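Local coordinates for protein Epf (Streptococcus pyogenes, PDB 4ES8) that acts as a cell-surface adhesin that attaches the bacterium to cells through an N-terminal domain containing a carbohydrate-binding module, at residues V214-K222 with L234-F245. Sequence-based numbering, arbitrary orientation. Where two conformers were deposited one is given.
Sequences VTNPSQLDK and LTLKSDDGRTNF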
loop_
_atom_site.group_PDB
_atom_site.type_symbol
_atom_site.label_atom_id
_atom_site.label_comp_id
_atom_site.label_asym_id
_atom_site.label_seq_id
_atom_site.Cartn_x
_atom_site.Cartn_y
_atom_site.Cartn_z
ATOM N N VAL A 214 -4.328 -4.153 4.496
ATOM C CA VAL A 214 -4.615 -5.450 5.147
ATOM C C VAL A 214 -3.864 -5.553 6.483
ATOM O O VAL A 214 -3.647 -6.655 7.002
ATOM C CB VAL A 214 -4.279 -6.642 4.224
ATOM C CG1 VAL A 214 -5.244 -6.695 3.050
ATOM C CG2 VAL A 214 -2.824 -6.595 3.752
ATOM N N THR A 215 -3.522 -4.399 7.069
ATOM C CA THR A 215 -2.804 -4.355 8.332
ATOM C C THR A 215 -3.578 -5.049 9.455
ATOM O O THR A 215 -4.745 -4.761 9.672
ATOM C CB THR A 215 -2.574 -2.896 8.707
ATOM O OG1 THR A 215 -1.893 -2.240 7.624
ATOM C CG2 THR A 215 -1.785 -2.742 9.972
ATOM N N ASN A 216 -2.890 -5.896 10.223
ATOM C CA ASN A 216 -3.503 -6.492 11.405
ATOM C C ASN A 216 -3.505 -5.486 12.529
ATOM O O ASN A 216 -2.507 -4.783 12.733
ATOM C CB ASN A 216 -2.744 -7.746 11.841
ATOM C CG ASN A 216 -2.891 -8.869 10.858
ATOM O OD1 ASN A 216 -3.994 -9.181 10.400
ATOM N ND2 ASN A 216 -1.770 -9.479 10.507
ATOM N N PRO A 217 -4.593 -5.429 13.314
ATOM C CA PRO A 217 -4.588 -4.523 14.467
ATOM C C PRO A 217 -3.527 -4.948 15.473
ATOM O O PRO A 217 -3.185 -6.139 15.556
ATOM C CB PRO A 217 -5.991 -4.675 15.059
ATOM C CG PRO A 217 -6.463 -6.015 14.603
ATOM C CD PRO A 217 -5.834 -6.224 13.240
ATOM N N SER A 218 -3.021 -3.984 16.234
ATOM C CA SER A 218 -2.082 -4.250 17.317
ATOM C C SER A 218 -2.798 -5.086 18.409
ATOM O O SER A 218 -4.029 -5.311 18.362
ATOM C CB SER A 218 -1.579 -2.934 17.893
ATOM O OG SER A 218 -2.666 -2.184 18.422
ATOM N N GLN A 219 -2.016 -5.515 19.393
ATOM C CA GLN A 219 -2.517 -6.310 20.510
ATOM C C GLN A 219 -2.199 -5.634 21.813
ATOM O O GLN A 219 -1.240 -4.869 21.882
ATOM C CB GLN A 219 -1.903 -7.727 20.515
ATOM C CG GLN A 219 -2.254 -8.571 19.290
ATOM C CD GLN A 219 -1.197 -8.489 18.221
ATOM O OE1 GLN A 219 0.003 -8.563 18.497
ATOM N NE2 GLN A 219 -1.620 -8.378 16.972
ATOM N N LEU A 220 -2.982 -5.936 22.859
ATOM C CA LEU A 220 -2.671 -5.353 24.161
ATOM C C LEU A 220 -1.554 -6.190 24.808
ATOM O O LEU A 220 -1.720 -7.397 24.991
ATOM C CB LEU A 220 -3.909 -5.315 25.084
ATOM C CG LEU A 220 -3.671 -4.632 26.455
ATOM C CD1 LEU A 220 -3.510 -3.127 26.315
ATOM C CD2 LEU A 220 -4.796 -4.973 27.455
ATOM N N ASP A 221 -0.429 -5.547 25.123
ATOM C CA ASP A 221 0.701 -6.179 25.805
ATOM C C ASP A 221 0.416 -6.155 27.292
ATOM O O ASP A 221 0.517 -7.185 27.950
ATOM C CB ASP A 221 2.024 -5.458 25.474
ATOM C CG ASP A 221 3.287 -6.163 25.944
ATOM O OD1 ASP A 221 3.226 -7.391 26.209
ATOM O OD2 ASP A 221 4.355 -5.508 25.965
ATOM N N LYS A 222 0.020 -4.979 27.815
ATOM C CA LYS A 222 -0.342 -4.813 29.227
ATOM C C LYS A 222 -1.188 -3.575 29.405
ATOM O O LYS A 222 -1.095 -2.618 28.632
ATOM C CB LYS A 222 0.896 -4.790 30.161
ATOM C CG LYS A 222 1.862 -3.633 29.961
ATOM C CD LYS A 222 2.969 -3.609 31.020
ATOM C CE LYS A 222 3.825 -2.371 30.875
ATOM N NZ LYS A 222 4.861 -2.281 31.936
ATOM N N LEU A 234 -2.167 1.959 28.312
ATOM C CA LEU A 234 -2.185 0.709 27.555
ATOM C C LEU A 234 -0.920 0.553 26.738
ATOM O O LEU A 234 -0.605 1.432 25.929
ATOM C CB LEU A 234 -3.398 0.647 26.625
ATOM C CG LEU A 234 -4.774 0.817 27.273
ATOM C CD1 LEU A 234 -5.836 0.699 26.239
ATOM C CD2 LEU A 234 -5.050 -0.267 28.372
ATOM N N THR A 235 -0.196 -0.551 26.951
ATOM C CA THR A 235 1.011 -0.840 26.176
ATOM C C THR A 235 0.625 -1.745 25.009
ATOM O O THR A 235 0.127 -2.852 25.218
ATOM C CB THR A 235 2.100 -1.476 27.066
ATOM O OG1 THR A 235 2.418 -0.571 28.124
ATOM C CG2 THR A 235 3.388 -1.837 26.288
ATOM N N LEU A 236 0.865 -1.282 23.781
ATOM C CA LEU A 236 0.544 -2.077 22.597
ATOM C C LEU A 236 1.755 -2.847 22.069
ATOM O O LEU A 236 2.908 -2.417 22.246
ATOM C CB LEU A 236 0.048 -1.155 21.471
ATOM C CG LEU A 236 -1.165 -0.266 21.759
ATOM C CD1 LEU A 236 -1.473 0.609 20.541
ATOM C CD2 LEU A 236 -2.379 -1.094 22.171
ATOM N N LYS A 237 1.474 -3.966 21.413
ATOM C CA LYS A 237 2.482 -4.810 20.766
ATOM C C LYS A 237 1.927 -5.301 19.433
ATOM O O LYS A 237 0.714 -5.213 19.211
ATOM C CB LYS A 237 2.879 -6.000 21.672
ATOM C CG LYS A 237 1.773 -7.043 21.847
ATOM C CD LYS A 237 2.174 -8.202 22.757
ATOM C CE LYS A 237 0.995 -9.116 23.008
ATOM N NZ LYS A 237 1.300 -10.175 24.021
ATOM N N SER A 238 2.788 -5.844 18.558
ATOM C CA SER A 238 2.353 -6.411 17.297
ATOM C C SER A 238 3.124 -7.674 17.004
ATOM O O SER A 238 4.357 -7.613 16.845
ATOM C CB SER A 238 2.537 -5.413 16.158
ATOM O OG SER A 238 2.283 -6.038 14.913
ATOM N N ASP A 239 2.419 -8.804 16.899
ATOM C CA ASP A 239 3.044 -10.089 16.591
ATOM C C ASP A 239 3.771 -10.062 15.247
ATOM O O ASP A 239 4.774 -10.750 15.069
ATOM C CB ASP A 239 1.991 -11.194 16.568
ATOM C CG ASP A 239 1.518 -11.637 17.948
ATOM O OD1 ASP A 239 2.094 -11.177 18.947
ATOM O OD2 ASP A 239 0.564 -12.437 18.016
ATOM N N ASP A 240 3.266 -9.251 14.267
ATOM C CA ASP A 240 3.921 -9.276 12.944
ATOM C C ASP A 240 4.939 -8.109 12.716
ATOM O O ASP A 240 5.322 -7.821 11.573
ATOM C CB ASP A 240 2.890 -9.348 11.813
ATOM C CG ASP A 240 1.971 -8.162 11.694
ATOM O OD1 ASP A 240 2.313 -7.088 12.238
ATOM O OD2 ASP A 240 0.933 -8.292 11.019
ATOM N N GLY A 241 5.417 -7.513 13.799
ATOM C CA GLY A 241 6.503 -6.548 13.707
ATOM C C GLY A 241 6.156 -5.108 13.414
ATOM O O GLY A 241 7.076 -4.302 13.255
ATOM N N ARG A 242 4.849 -4.761 13.356
ATOM C CA ARG A 242 4.414 -3.363 13.196
ATOM C C ARG A 242 4.950 -2.525 14.336
ATOM O O ARG A 242 4.858 -2.974 15.494
ATOM C CB ARG A 242 2.875 -3.246 13.277
ATOM C CG ARG A 242 2.023 -3.563 12.084
ATOM C CD ARG A 242 0.582 -3.214 12.478
ATOM N NE ARG A 242 0.302 -1.770 12.503
ATOM C CZ ARG A 242 -0.849 -1.235 12.919
ATOM N NH1 ARG A 242 -1.833 -2.011 13.343
ATOM N NH2 ARG A 242 -1.030 0.079 12.882
ATOM N N THR A 243 5.411 -1.311 14.074
ATOM C CA THR A 243 5.848 -0.397 15.130
ATOM C C THR A 243 5.056 0.911 15.026
ATOM O O THR A 243 4.999 1.652 16.019
ATOM C CB THR A 243 7.360 -0.170 15.120
ATOM O OG1 THR A 243 7.742 0.474 13.906
ATOM C CG2 THR A 243 8.158 -1.465 15.358
ATOM N N ASN A 244 4.423 1.195 13.869
ATOM C CA ASN A 244 3.574 2.384 13.767
ATOM C C ASN A 244 2.143 1.938 13.983
ATOM O O ASN A 244 1.553 1.344 13.077
ATOM C CB ASN A 244 3.717 3.119 12.410
ATOM C CG ASN A 244 2.801 4.325 12.311
ATOM O OD1 ASN A 244 2.340 4.856 13.329
ATOM N ND2 ASN A 244 2.523 4.818 11.101
ATOM N N PHE A 245 1.578 2.224 15.167
ATOM C CA PHE A 245 0.228 1.762 15.467
ATOM C C PHE A 245 -0.851 2.725 14.987
ATOM O O PHE A 245 -2.027 2.508 15.272
ATOM C CB PHE A 245 0.083 1.440 16.957
ATOM C CG PHE A 245 1.036 0.341 17.362
ATOM C CD1 PHE A 245 1.053 -0.872 16.684
ATOM C CD2 PHE A 245 1.925 0.526 18.411
ATOM C CE1 PHE A 245 1.936 -1.893 17.060
ATOM C CE2 PHE A 245 2.807 -0.505 18.793
ATOM C CZ PHE A 245 2.803 -1.698 18.109
HETATM O O HOH W 1 -0.240 -6.405 9.785
HETATM O O HOH W 2 -0.230 -6.087 14.108
HETATM O O HOH W 3 0.317 -8.690 14.389
HETATM O O HOH W 4 4.941 -3.969 23.634
HETATM O O HOH W 5 1.424 -9.495 26.681
#
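The hairpin of strands 219-224 and 231-237, probably the first of the fibronectin-like domain, is paired here, and the segment leading into it is tied to the turn that follows. Gln219 and Lys237 form a hydrogen-bonded antiparallel pair, with Gln219 N 2.8 Å from Lys237 O. Two residues on, Asp221 and Lys222 both face Thr235 in a classic bulge: Asp221 N gives Thr235 O a bond of 2.8 Å, while that from Lys222 N is weak. At the bulge the CB of Asp221 points toward the partner strand, and its carboxylate crosses the extended Lys237 chain, Asp221 OD1 3.7 Å from Lys237 CD in the conformer given. On the inner side, Leu220 CD1 meets Leu234 CB at 3.8 Å, suiting leucines to a surface covered by Phe309.

Beyond the strands, the Gln219 side chain, in the conformer given, bends at chi2 (95°), and OE1 takes the Asp239 N-H on an in-plane lone pair at 2.9 Å, securing the type I turn 238-241. Gly241 ends that turn at phi 86°, where a side chain would jam against the preceding carbonyl O. Asp240 OD2 accepts from Asn216 ND2 at 3.0 Å. Arg242, as modelled, reaches back to the linker, bent at chi3: NH1 donates to Asn216 O at 2.9 Å and forms a salt bridge with Asp248, while NH2 binds Asn244 O. Thr215 CG2 lies over one guanidinium face and Phe245 CD1 over the other, which, with these bonds, should restrict the group's rotation. The arrangement is that of an antiparallel hairpin with a classic bulge, consistent with the edge of a fibronectin-like beta sandwich near its junction with the preceding domain.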